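CELL division control protein 6 (Pyrobaculum aerophilum, PDB 1FNN) binds ADP and magnesium through an AAA+ ATPase module and is probably involved in regulating DNA replication, as a member of the Cdc6/Cdc18 family. Local coordinates at residues L288-F293 against N340-K345; I297-K302 against C322-E327; I309-A314 against Q334-L339. All blocks are in the same frame, centred on the assembly; numbering follows the deposited sequence.

Contact 1: residues L288-F293 against N340-K345; sequences LHEKLF and NDLREK
Glu290 and Leu342 mark the point where the helical segments 288-293 and 340-345 come nearest, with 8.1 Å between Glu290 CA and Leu342 CA. The axes of the two short helical pieces cross at -76° and approach to 11.2 Å at the nearest, a steep crossing that leaves the join to a few side chains. Leu342 makes the apolar contacts with both Glu290 and Phe293. Its CD2 methyl lies 3.8 Å from Glu290 CG, the two side chains running past one another in opposite directions, while its CD1 reaches Phe293 CD2 at 4.1 Å. In the winged-helix domain this joins the start of the first long helix, 288-304, to the C-terminal end of helix 332-344, and Tyr338 of that second helix also touches both Glu290 and Phe293. Glu290 holds its CG anti to the backbone N (chi1 -177°) and continues extended, which carries the carboxylate across to Asp341. The two acid groups meet nearly at right angles, their planes 89° apart, although the modelled approach is doubtfully short. Lys345 NZ, of opposite charge, lies 5.2 Å from Glu290 OE1, not in contact with it.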
loop_
_atom_site.group_PDB
_atom_site.type_symbol
_atom_site.label_atom_id
_atom_site.label_comp_id
_atom_site.label_asym_id
_atom_site.label_seq_id
_atom_site.Cartn_x
_atom_site.Cartn_y
_atom_site.Cartn_z
ATOM N N LEU A 288 14.250 29.796 -14.687
ATOM C CA LEU A 288 13.458 30.102 -15.854
ATOM C C LEU A 288 13.366 28.995 -16.896
ATOM O O LEU A 288 12.293 28.655 -17.396
ATOM C CB LEU A 288 13.961 31.366 -16.601
ATOM C CG LEU A 288 13.251 31.788 -17.864
ATOM C CD1 LEU A 288 11.767 32.068 -17.630
ATOM C CD2 LEU A 288 13.887 33.041 -18.507
ATOM N N HIS A 289 14.470 28.527 -17.454
ATOM C CA HIS A 289 14.476 27.543 -18.512
ATOM C C HIS A 289 13.924 26.168 -18.058
ATOM O O HIS A 289 13.538 25.425 -18.932
ATOM C CB HIS A 289 15.884 27.429 -19.133
ATOM C CG HIS A 289 15.926 28.555 -20.148
ATOM N ND1 HIS A 289 15.542 28.378 -21.458
ATOM C CD2 HIS A 289 16.303 29.856 -20.015
ATOM C CE1 HIS A 289 15.687 29.532 -22.095
ATOM N NE2 HIS A 289 16.143 30.434 -21.244
ATOM N N GLU A 290 14.042 25.806 -16.812
ATOM C CA GLU A 290 13.424 24.589 -16.273
ATOM C C GLU A 290 11.905 24.746 -16.248
ATOM O O GLU A 290 11.182 23.787 -16.519
ATOM C CB GLU A 290 13.959 24.278 -14.878
ATOM C CG GLU A 290 13.414 22.962 -14.274
ATOM C CD GLU A 290 14.205 22.503 -13.069
ATOM O OE1 GLU A 290 13.739 21.601 -12.337
ATOM O OE2 GLU A 290 15.321 23.022 -12.804
ATOM N N LYS A 291 11.371 25.929 -15.915
ATOM C CA LYS A 291 9.979 26.269 -16.086
ATOM C C LYS A 291 9.523 26.146 -17.528
ATOM O O LYS A 291 8.494 25.548 -17.840
ATOM C CB LYS A 291 9.562 27.696 -15.641
ATOM C CG LYS A 291 9.701 27.905 -14.123
ATOM C CD LYS A 291 9.055 29.246 -13.803
ATOM C CE LYS A 291 8.847 29.566 -12.359
ATOM N NZ LYS A 291 10.105 29.955 -11.661
ATOM N N LEU A 292 10.275 26.686 -18.475
ATOM C CA LEU A 292 9.981 26.631 -19.882
ATOM C C LEU A 292 10.013 25.165 -20.348
ATOM O O LEU A 292 9.159 24.778 -21.147
ATOM C CB LEU A 292 11.035 27.451 -20.700
ATOM C CG LEU A 292 10.926 28.996 -20.458
ATOM C CD1 LEU A 292 12.135 29.715 -21.088
ATOM C CD2 LEU A 292 9.630 29.526 -21.043
ATOM N N PHE A 293 10.996 24.418 -19.893
ATOM C CA PHE A 293 11.063 23.004 -20.271
ATOM C C PHE A 293 9.845 22.239 -19.647
ATOM O O PHE A 293 9.280 21.439 -20.373
ATOM C CB PHE A 293 12.333 22.411 -19.692
ATOM C CG PHE A 293 12.613 21.027 -20.251
ATOM C CD1 PHE A 293 12.671 20.796 -21.598
ATOM C CD2 PHE A 293 12.808 19.983 -19.352
ATOM C CE1 PHE A 293 12.926 19.529 -22.110
ATOM C CE2 PHE A 293 13.066 18.702 -19.851
ATOM C CZ PHE A 293 13.123 18.483 -21.219
ATOM N N ASN A 340 16.377 15.820 -14.973
ATOM C CA ASN A 340 16.813 15.193 -13.732
ATOM C C ASN A 340 16.282 15.866 -12.483
ATOM O O ASN A 340 15.926 15.183 -11.529
ATOM C CB ASN A 340 18.343 15.287 -13.635
ATOM C CG ASN A 340 18.864 13.871 -13.779
ATOM O OD1 ASN A 340 18.762 13.177 -12.764
ATOM N ND2 ASN A 340 19.346 13.615 -14.984
ATOM N N ASP A 341 16.349 17.211 -12.458
ATOM C CA ASP A 341 15.839 17.949 -11.298
ATOM C C ASP A 341 14.333 17.811 -11.152
ATOM O O ASP A 341 13.770 17.611 -10.057
ATOM C CB ASP A 341 16.269 19.441 -11.430
ATOM C CG ASP A 341 15.857 20.257 -10.241
ATOM O OD1 ASP A 341 16.340 20.059 -9.105
ATOM O OD2 ASP A 341 15.008 21.171 -10.352
ATOM N N LEU A 342 13.588 17.926 -12.248
ATOM C CA LEU A 342 12.110 17.787 -12.168
ATOM C C LEU A 342 11.759 16.368 -11.700
ATOM O O LEU A 342 10.877 16.206 -10.845
ATOM C CB LEU A 342 11.517 18.041 -13.560
ATOM C CG LEU A 342 11.603 19.474 -14.106
ATOM C CD1 LEU A 342 11.197 19.462 -15.595
ATOM C CD2 LEU A 342 10.700 20.450 -13.317
ATOM N N ARG A 343 12.520 15.373 -12.147
ATOM C CA ARG A 343 12.267 14.004 -11.678
ATOM C C ARG A 343 12.556 13.865 -10.181
ATOM O O ARG A 343 11.780 13.325 -9.400
ATOM C CB ARG A 343 13.166 13.024 -12.412
ATOM C CG ARG A 343 12.931 11.546 -12.095
ATOM C CD ARG A 343 14.186 10.740 -12.473
ATOM N NE ARG A 343 15.067 10.693 -11.318
ATOM C CZ ARG A 343 16.213 11.268 -11.040
ATOM N NH1 ARG A 343 16.837 12.082 -11.868
ATOM N NH2 ARG A 343 16.789 11.028 -9.873
ATOM N N GLU A 344 13.672 14.409 -9.722
ATOM C CA GLU A 344 14.074 14.373 -8.301
ATOM C C GLU A 344 13.047 15.037 -7.420
ATOM O O GLU A 344 12.745 14.586 -6.303
ATOM C CB GLU A 344 15.428 15.090 -8.209
ATOM C CG GLU A 344 16.435 14.552 -7.215
ATOM C CD GLU A 344 16.991 13.242 -7.753
ATOM O OE1 GLU A 344 16.694 12.985 -8.945
ATOM O OE2 GLU A 344 17.687 12.507 -7.028
ATOM N N LYS A 345 12.402 16.111 -7.930
ATOM C CA LYS A 345 11.374 16.770 -7.138
ATOM C C LYS A 345 10.007 16.102 -7.237
ATOM O O LYS A 345 9.059 16.618 -6.648
ATOM C CB LYS A 345 11.267 18.264 -7.535
ATOM C CG LYS A 345 12.627 18.950 -7.257
ATOM C CD LYS A 345 12.585 20.432 -7.591
ATOM C CE LYS A 345 13.834 21.088 -6.920
ATOM N NZ LYS A 345 13.705 22.538 -7.263
#

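Contact 2: residues I297-K302 against C322-E327; sequences IVRSLK and CEEYGE
The guanidinium of Arg299 receives the carboxylate of Glu324 at its edge, with Glu324 CD in the guanidinium plane and the two flat groups tilted by only 23°. Neither group lies over a face of the other. The carboxylate straddles a single nitrogen: Arg299 NH1 is 2.5 Å from Glu324 OE2 and 3.0 Å from Glu324 OE1. This is a salt bridge whose hydrogen bond, from NH1 to OE2, is weak because it is bent to 121° at the hydrogen. On the same guanidinium, Arg299 NH2 stands at the edge of the Tyr325 ring, 4.3 Å from Tyr325 OH, a looser approach.

Reach explains why one pair does the work. The nearest CA atoms of the two segments, those of Arg299 and Cys322, are 12.5 Å apart, and the gap is spanned by two long chains coming from opposite directions. Arg299 is extended from CG to NE, and Glu324 is likewise stretched beyond CG. Along the way Arg299 lies against Ser317 and Val321 of helix 311-324. A leucine in place of Arg299 would probably leave the carboxylate of Glu324 without its positive mate and the Tyr325 hydroxyl without its guanidinium neighbour.

Tyr325 leaves helical geometry, and Gly326, with positive phi, is the C-prime residue of a Schellman motif: Glu327 N bonds to Cys322 O and Gly326 N to Glu323 O. The contact is thus a surface salt bridge between two helices of a winged-helix domain, placed at a Schellman-terminated helix end.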
loop_
_atom_site.group_PDB
_atom_site.type_symbol
_atom_site.label_atom_id
_atom_site.label_comp_id
_atom_site.label_asym_id
_atom_site.label_seq_id
_atom_site.Cartn_x
_atom_site.Cartn_y
_atom_site.Cartn_z
ATOM N N ILE A 297 7.003 20.113 -21.749
ATOM C CA ILE A 297 6.578 18.715 -21.475
ATOM C C ILE A 297 5.060 18.729 -21.340
ATOM O O ILE A 297 4.343 17.921 -21.920
ATOM C CB ILE A 297 7.253 18.237 -20.185
ATOM C CG1 ILE A 297 8.770 18.048 -20.387
ATOM C CG2 ILE A 297 6.626 16.911 -19.701
ATOM C CD1 ILE A 297 9.498 17.854 -19.057
ATOM N N VAL A 298 4.482 19.632 -20.569
ATOM C CA VAL A 298 3.067 19.854 -20.475
ATOM C C VAL A 298 2.409 20.008 -21.837
ATOM O O VAL A 298 1.355 19.369 -22.104
ATOM C CB VAL A 298 2.698 21.041 -19.582
ATOM C CG1 VAL A 298 1.188 21.348 -19.722
ATOM C CG2 VAL A 298 3.045 20.816 -18.122
ATOM N N ARG A 299 2.950 20.836 -22.740
ATOM C CA ARG A 299 2.377 20.996 -24.077
ATOM C C ARG A 299 2.464 19.774 -24.973
ATOM O O ARG A 299 1.469 19.409 -25.682
ATOM C CB ARG A 299 3.006 22.209 -24.851
ATOM C CG ARG A 299 2.543 23.503 -24.191
ATOM C CD ARG A 299 2.645 24.734 -25.080
ATOM N NE ARG A 299 2.298 25.927 -24.290
ATOM C CZ ARG A 299 2.578 27.164 -24.697
ATOM N NH1 ARG A 299 3.189 27.349 -25.858
ATOM N NH2 ARG A 299 2.230 28.185 -23.921
ATOM N N SER A 300 3.532 19.013 -24.946
ATOM C CA SER A 300 3.635 17.815 -25.742
ATOM C C SER A 300 2.592 16.757 -25.221
ATOM O O SER A 300 2.156 15.972 -26.052
ATOM C CB SER A 300 4.978 17.121 -25.681
ATOM O OG SER A 300 6.031 18.044 -25.927
ATOM N N LEU A 301 2.440 16.671 -23.922
ATOM C CA LEU A 301 1.559 15.643 -23.326
ATOM C C LEU A 301 0.104 15.972 -23.597
ATOM O O LEU A 301 -0.699 15.090 -23.927
ATOM C CB LEU A 301 1.812 15.564 -21.816
ATOM C CG LEU A 301 3.017 14.773 -21.336
ATOM C CD1 LEU A 301 3.240 15.029 -19.853
ATOM C CD2 LEU A 301 2.857 13.256 -21.618
ATOM N N LYS A 302 -0.277 17.259 -23.610
ATOM C CA LYS A 302 -1.574 17.705 -24.063
ATOM C C LYS A 302 -1.871 17.314 -25.501
ATOM O O LYS A 302 -3.012 16.962 -25.813
ATOM C CB LYS A 302 -1.738 19.227 -23.911
ATOM C CG LYS A 302 -2.097 19.624 -22.503
ATOM C CD LYS A 302 -1.739 21.062 -22.203
ATOM C CE LYS A 302 -2.881 21.798 -21.520
ATOM N NZ LYS A 302 -3.813 22.326 -22.573
ATOM N N CYS A 322 10.273 28.400 -26.252
ATOM C CA CYS A 322 11.294 29.453 -26.108
ATOM C C CYS A 322 11.085 30.619 -27.071
ATOM O O CYS A 322 10.991 31.746 -26.560
ATOM C CB CYS A 322 12.703 28.871 -26.262
ATOM S SG CYS A 322 13.234 28.027 -24.755
ATOM N N GLU A 323 10.871 30.361 -28.354
ATOM C CA GLU A 323 10.586 31.402 -29.317
ATOM C C GLU A 323 9.310 32.178 -29.069
ATOM O O GLU A 323 9.326 33.431 -29.030
ATOM C CB GLU A 323 10.541 30.839 -30.753
ATOM C CG GLU A 323 10.627 31.919 -31.828
ATOM C CD GLU A 323 11.787 32.893 -31.595
ATOM O OE1 GLU A 323 12.888 32.462 -31.169
ATOM O OE2 GLU A 323 11.567 34.100 -31.841
ATOM N N GLU A 324 8.269 31.491 -28.540
ATOM C CA GLU A 324 7.090 32.218 -28.112
ATOM C C GLU A 324 7.418 33.258 -27.063
ATOM O O GLU A 324 6.701 34.279 -26.985
ATOM C CB GLU A 324 6.013 31.391 -27.402
ATOM C CG GLU A 324 5.218 30.467 -28.247
ATOM C CD GLU A 324 4.134 29.738 -27.436
ATOM O OE1 GLU A 324 3.533 30.241 -26.459
ATOM O OE2 GLU A 324 3.960 28.593 -27.904
ATOM N N TYR A 325 8.210 32.852 -26.074
ATOM C CA TYR A 325 8.460 33.744 -24.946
ATOM C C TYR A 325 9.701 34.650 -25.194
ATOM O O TYR A 325 10.196 35.237 -24.237
ATOM C CB TYR A 325 8.673 32.945 -23.655
ATOM C CG TYR A 325 7.309 32.543 -23.067
ATOM C CD1 TYR A 325 6.739 31.321 -23.412
ATOM C CD2 TYR A 325 6.638 33.376 -22.207
ATOM C CE1 TYR A 325 5.514 30.935 -22.898
ATOM C CE2 TYR A 325 5.414 33.014 -21.683
ATOM C CZ TYR A 325 4.860 31.787 -22.037
ATOM O OH TYR A 325 3.644 31.447 -21.505
ATOM N N GLY A 326 10.227 34.619 -26.398
ATOM C CA GLY A 326 11.355 35.483 -26.777
ATOM C C GLY A 326 12.699 35.055 -26.230
ATOM O O GLY A 326 13.556 35.913 -25.923
ATOM N N GLU A 327 12.869 33.753 -25.981
ATOM C CA GLU A 327 14.057 33.264 -25.300
ATOM C C GLU A 327 14.832 32.358 -26.233
ATOM O O GLU A 327 14.200 31.683 -27.055
ATOM C CB GLU A 327 13.697 32.436 -24.054
ATOM C CG GLU A 327 13.287 33.251 -22.843
ATOM C CD GLU A 327 14.504 33.888 -22.162
ATOM O OE1 GLU A 327 15.588 33.280 -22.162
ATOM O OE2 GLU A 327 14.348 34.992 -21.627
#

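Contact 3: residues I309-A314 against Q334-L339; sequences ITFGDA and QLWSYL
Phe311 is the hub of this contact, its ring reaching one side of helix 332-344. Three neighbours meet successive ring carbons: Leu339 CD2 lies 3.7 Å from Phe311 CD1, near the ring plane; Trp336 CD1 is 3.7 Å from Phe311 CE1; and Leu335 CB is 3.7 Å from Phe311 CZ. The Trp336 five-membered ring sits obliquely to the phenyl ring, planes 56° apart and centroids separated by 5.3 Å. The Phe311 side chain crosses those of Leu335 and Trp336 at about a right angle, whereas Leu339 runs past it in the opposite direction.

With CG anti to the backbone N (chi1 -180°), Phe311 directs its ring from the first turn of its helix toward these partners. One step further out, His332 adds an edge-to-face ring contact to Phe311. Thr310 occupies the N-cap of the helix, where Asp313 N donates to Thr310 OG1 at 3.0 Å, fixing the turn that carries Phe311. On the strand side, Ile309 and Phe311 are backbone-bonded to Ile366 and Thr364 of strand 364-367. Sheet edge, capped helix start and helix 332-344 are thereby brought together in the helix-turn-helix core of a winged-helix domain.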
loop_
_atom_site.group_PDB
_atom_site.type_symbol
_atom_site.label_atom_id
_atom_site.label_comp_id
_atom_site.label_asym_id
_atom_site.label_seq_id
_atom_site.Cartn_x
_atom_site.Cartn_y
_atom_site.Cartn_z
ATOM N N ILE A 309 5.676 10.991 -23.153
ATOM C CA ILE A 309 6.237 11.587 -24.382
ATOM C C ILE A 309 7.743 11.408 -24.261
ATOM O O ILE A 309 8.334 11.123 -23.216
ATOM C CB ILE A 309 5.776 12.996 -24.698
ATOM C CG1 ILE A 309 5.907 13.965 -23.511
ATOM C CG2 ILE A 309 4.330 13.073 -25.161
ATOM C CD1 ILE A 309 7.267 14.559 -23.318
ATOM N N THR A 310 8.434 11.420 -25.375
ATOM C CA THR A 310 9.869 11.162 -25.403
ATOM C C THR A 310 10.660 12.406 -25.016
ATOM O O THR A 310 10.112 13.500 -25.144
ATOM C CB THR A 310 10.328 10.685 -26.795
ATOM O OG1 THR A 310 10.073 11.709 -27.762
ATOM C CG2 THR A 310 9.578 9.426 -27.200
ATOM N N PHE A 311 11.902 12.320 -24.618
ATOM C CA PHE A 311 12.761 13.469 -24.352
ATOM C C PHE A 311 12.905 14.306 -25.625
ATOM O O PHE A 311 12.796 15.539 -25.567
ATOM C CB PHE A 311 14.112 13.051 -23.770
ATOM C CG PHE A 311 15.025 14.237 -23.476
ATOM C CD1 PHE A 311 15.143 14.722 -22.192
ATOM C CD2 PHE A 311 15.742 14.848 -24.478
ATOM C CE1 PHE A 311 15.964 15.796 -21.905
ATOM C CE2 PHE A 311 16.568 15.926 -24.208
ATOM C CZ PHE A 311 16.675 16.397 -22.914
ATOM N N GLY A 312 13.024 13.680 -26.795
ATOM C CA GLY A 312 13.111 14.407 -28.057
ATOM C C GLY A 312 11.881 15.241 -28.352
ATOM O O GLY A 312 11.893 16.385 -28.857
ATOM N N ASP A 313 10.694 14.670 -28.047
ATOM C CA ASP A 313 9.454 15.404 -28.168
ATOM C C ASP A 313 9.502 16.674 -27.311
ATOM O O ASP A 313 9.028 17.739 -27.731
ATOM C CB ASP A 313 8.251 14.568 -27.689
ATOM C CG ASP A 313 6.895 15.169 -27.976
ATOM O OD1 ASP A 313 6.750 16.388 -28.241
ATOM O OD2 ASP A 313 5.891 14.400 -27.942
ATOM N N ALA A 314 9.831 16.504 -26.034
ATOM C CA ALA A 314 9.856 17.642 -25.113
ATOM C C ALA A 314 10.839 18.742 -25.621
ATOM O O ALA A 314 10.621 19.926 -25.382
ATOM C CB ALA A 314 10.328 17.066 -23.779
ATOM N N GLN A 334 21.920 20.665 -21.072
ATOM C CA GLN A 334 21.253 21.461 -20.053
ATOM C C GLN A 334 19.811 20.939 -19.857
ATOM O O GLN A 334 19.299 20.885 -18.720
ATOM C CB GLN A 334 21.215 22.925 -20.533
ATOM C CG GLN A 334 22.588 23.585 -20.421
ATOM C CD GLN A 334 22.469 25.096 -20.227
ATOM O OE1 GLN A 334 21.771 25.593 -19.335
ATOM N NE2 GLN A 334 23.156 25.815 -21.074
ATOM N N LEU A 335 19.127 20.575 -20.938
ATOM C CA LEU A 335 17.721 20.118 -20.734
ATOM C C LEU A 335 17.654 18.854 -19.879
ATOM O O LEU A 335 16.739 18.522 -19.120
ATOM C CB LEU A 335 17.061 19.960 -22.097
ATOM C CG LEU A 335 17.030 21.252 -22.957
ATOM C CD1 LEU A 335 16.250 21.055 -24.235
ATOM C CD2 LEU A 335 16.467 22.373 -22.110
ATOM N N TRP A 336 18.629 17.993 -20.130
ATOM C CA TRP A 336 18.869 16.762 -19.395
ATOM C C TRP A 336 19.017 16.961 -17.921
ATOM O O TRP A 336 18.375 16.256 -17.110
ATOM C CB TRP A 336 20.069 16.085 -20.098
ATOM C CG TRP A 336 19.780 14.621 -19.981
ATOM C CD1 TRP A 336 18.879 13.897 -20.705
ATOM C CD2 TRP A 336 20.406 13.729 -19.060
ATOM N NE1 TRP A 336 18.903 12.588 -20.292
ATOM C CE2 TRP A 336 19.835 12.460 -19.284
ATOM C CE3 TRP A 336 21.387 13.882 -18.080
ATOM C CZ2 TRP A 336 20.218 11.339 -18.554
ATOM C CZ3 TRP A 336 21.767 12.770 -17.357
ATOM C CH2 TRP A 336 21.180 11.517 -17.601
ATOM N N SER A 337 19.774 17.970 -17.461
ATOM C CA SER A 337 19.838 18.255 -16.041
ATOM C C SER A 337 18.509 18.828 -15.560
ATOM O O SER A 337 18.247 18.615 -14.388
ATOM C CB SER A 337 20.923 19.296 -15.648
ATOM O OG SER A 337 22.023 18.983 -16.524
ATOM N N TYR A 338 17.832 19.654 -16.353
ATOM C CA TYR A 338 16.534 20.130 -15.863
ATOM C C TYR A 338 15.607 18.915 -15.673
ATOM O O TYR A 338 14.851 18.928 -14.716
ATOM C CB TYR A 338 15.873 21.075 -16.856
ATOM C CG TYR A 338 16.608 22.414 -17.049
ATOM C CD1 TYR A 338 16.558 22.995 -18.296
ATOM C CD2 TYR A 338 17.303 23.029 -16.031
ATOM C CE1 TYR A 338 17.203 24.211 -18.542
ATOM C CE2 TYR A 338 17.954 24.251 -16.263
ATOM C CZ TYR A 338 17.893 24.816 -17.508
ATOM O OH TYR A 338 18.531 26.024 -17.768
ATOM N N LEU A 339 15.620 17.988 -16.642
ATOM C CA LEU A 339 14.735 16.815 -16.469
ATOM C C LEU A 339 15.074 16.015 -15.220
ATOM O O LEU A 339 14.182 15.590 -14.463
ATOM C CB LEU A 339 14.824 15.882 -17.683
ATOM C CG LEU A 339 13.866 14.663 -17.573
ATOM C CD1 LEU A 339 12.421 15.152 -17.464
ATOM C CD2 LEU A 339 14.114 13.819 -18.794
#

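In the fold
All three contacts belong to the C-terminal winged-helix domain, their centres about 29 to 36 Å from the centre of the chain and away from the nucleotide site. Each joins a different pair of its three successive helices: contact 1 joins 288-304 to 332-344, contact 2 joins 288-304 to 311-324, and contact 3 joins 311-324 to 332-344. Contact 1 spans the other two along the sequence, and contacts 2 and 3 interleave. Centres lie about 9 Å (1 and 3), 12 Å (2 and 3) and 13 Å (1 and 2) apart. His289 with Glu327 and Phe293 with Ala314 tie neighbouring contacts into one three-helix bundle beside the small antiparallel sheet, a fold commonly used for DNA binding, consistent with a replication factor.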